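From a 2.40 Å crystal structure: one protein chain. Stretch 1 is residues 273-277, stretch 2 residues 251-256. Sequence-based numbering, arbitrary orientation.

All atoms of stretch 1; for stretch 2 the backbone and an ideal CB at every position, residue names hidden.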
# COMPACT_ATOMS: atom_id res chain seq x y z
N THR C 273 6.32 12.01 1.44
CA THR C 273 7.43 12.70 0.76
C THR C 273 7.20 12.85 -0.74
O THR C 273 7.52 13.88 -1.33
CB THR C 273 8.80 11.95 0.98
OG1 THR C 273 9.48 12.46 2.13
CG2 THR C 273 9.73 12.11 -0.21
N THR C 274 6.65 11.80 -1.35
CA THR C 274 6.52 11.72 -2.81
C THR C 274 5.49 12.70 -3.32
O THR C 274 5.81 13.62 -4.08
CB THR C 274 6.16 10.28 -3.28
OG1 THR C 274 4.86 9.92 -2.81
CG2 THR C 274 7.17 9.26 -2.74
N THR C 275 4.24 12.51 -2.91
CA THR C 275 3.14 13.39 -3.30
C THR C 275 3.27 14.78 -2.68
O THR C 275 2.71 15.75 -3.21
CB THR C 275 1.78 12.80 -2.86
OG1 THR C 275 1.97 11.96 -1.71
CG2 THR C 275 1.17 11.98 -3.99
N GLN C 276 4.00 14.86 -1.58
CA GLN C 276 4.01 16.07 -0.75
C GLN C 276 2.55 16.44 -0.43
O GLN C 276 2.15 17.60 -0.50
CB GLN C 276 4.79 17.19 -1.44
CG GLN C 276 6.31 16.94 -1.40
CD GLN C 276 7.09 17.71 -2.45
OE1 GLN C 276 8.21 18.15 -2.20
NE2 GLN C 276 6.50 17.88 -3.62
N GLY C 277 1.78 15.41 -0.09
CA GLY C 277 0.37 15.52 0.18
C GLY C 277 -0.00 14.34 1.04
O GLY C 277 0.74 13.36 1.08
N UNK C 251 4.51 17.51 -12.44
CA UNK C 251 3.34 17.24 -11.64
C UNK C 251 3.49 17.85 -10.26
O UNK C 251 2.68 17.61 -9.37
CB UNK C 251 3.09 15.73 -11.54
N UNK C 252 4.56 18.62 -10.07
CA UNK C 252 4.79 19.30 -8.81
C UNK C 252 5.49 18.45 -7.76
O UNK C 252 5.75 18.90 -6.64
CB UNK C 252 3.45 19.79 -8.25
N UNK C 253 5.80 17.20 -8.12
CA UNK C 253 6.55 16.31 -7.24
C UNK C 253 7.98 16.17 -7.76
O UNK C 253 8.37 16.82 -8.73
CB UNK C 253 5.87 14.94 -7.14
N UNK C 254 8.76 15.32 -7.10
CA UNK C 254 10.14 15.10 -7.49
C UNK C 254 10.32 13.66 -7.94
O UNK C 254 11.42 13.11 -7.88
CB UNK C 254 11.09 15.43 -6.34
N UNK C 255 9.22 13.06 -8.39
CA UNK C 255 9.17 11.64 -8.69
C UNK C 255 9.03 11.36 -10.19
O UNK C 255 8.28 12.04 -10.89
CB UNK C 255 8.01 10.99 -7.93
N UNK C 256 9.75 10.34 -10.66
CA UNK C 256 9.89 10.02 -12.08
C UNK C 256 9.06 8.82 -12.50
O UNK C 256 8.53 8.77 -13.62
CB UNK C 256 11.36 9.76 -12.41

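At position 251 the CA-to-CB bond points sideways, and nothing of stretch 1 comes within 5.5 Å of the ideal CB. Stretch 1 sets no demand, and many side chains would fit. The residue is Asn 251. It works within its own stretch: Asn 251 OD1 accepts a hydrogen bond from the backbone N of position 253 at 3.1 Å.

Position 252 has phi 84° and psi 0°. At these angles a CB would be jammed against the carbonyl O of the residue before. That alone calls for glycine, whatever stretch 1 offers. The residue is Gly 252. Its contribution is from the backbone: Gln 276 NE2 donates a weak hydrogen bond to Gly 252 O at 3.3 Å.

Position 253 is where the two backbones come nearest, with its CA 6.0 Å from the CA of Thr 275. The CA-to-CB bond points sideways, yet the ideal CB is already 3.3 Å from Thr 274 O and 4.6 Å from Gln 276 NE2. Room beside Thr 274 O is therefore limited. A small or short branched side chain, such as alanine, serine, threonine or valine, would be reasonable. The residue is Thr 253, with chi1 in p. Thr 253 CB packs on Thr 274 O at 3.3 Å, and Thr 253 CG2 lies 4.1 Å from Thr 275 O. The hydroxyl is used within the stretch: Thr 253 OG1 donates to Asn 251 OD1 over a very short 2.4 Å and accepts a weak bond from the backbone N of position 255 at 3.3 Å.

At position 254 the CA-to-CB bond is again sideways, and nothing of stretch 1 is within 5.5 Å of the ideal CB. A short side chain would make little contact; a long or aromatic one could reach the amide of Gln 276. The residue is Phe 254. With chi1 in m, the end of its side chain comes nearer to stretch 1. Gln 276 OE1 meets the ring at its edge, near the ring plane, 3.3 Å from Phe 254 CE2.

At position 255 the CA-to-CB bond points toward stretch 1. The ideal CB is 5.1 Å from Thr 274 CB, and the methyl CG2 of Thr 274 offers a nonpolar surface nearby. Valine, isoleucine, leucine or threonine could suit. The residue is Val 255. Val 255 CG2 packs against Thr 274 CB at 4.1 Å.

Position 256 is out of reach of stretch 1, which sets no preference there. The residue is Ile 256, and it makes no contact here.

Stretch 2 (251-256) NGTFVI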
# COMPACT_ATOMS: atom_id res chain seq x y z
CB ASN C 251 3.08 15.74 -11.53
CG ASN C 251 4.36 14.95 -11.29
OD1 ASN C 251 5.07 15.17 -10.31
ND2 ASN C 251 4.67 14.02 -12.19
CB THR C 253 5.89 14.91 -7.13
OG1 THR C 253 6.09 14.18 -8.35
CG2 THR C 253 4.39 15.03 -6.86
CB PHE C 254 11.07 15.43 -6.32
CG PHE C 254 11.10 16.88 -5.98
CD1 PHE C 254 12.12 17.70 -6.45
CD2 PHE C 254 10.08 17.44 -5.20
CE1 PHE C 254 12.13 19.07 -6.15
CE2 PHE C 254 10.09 18.80 -4.89
CZ PHE C 254 11.11 19.62 -5.36
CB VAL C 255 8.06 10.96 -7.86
CG1 VAL C 255 7.39 9.83 -8.62
CG2 VAL C 255 8.61 10.47 -6.52
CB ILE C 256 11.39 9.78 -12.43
CG1 ILE C 256 12.02 11.08 -12.94
CG2 ILE C 256 11.57 8.64 -13.42
CD1 ILE C 256 12.15 12.13 -11.88
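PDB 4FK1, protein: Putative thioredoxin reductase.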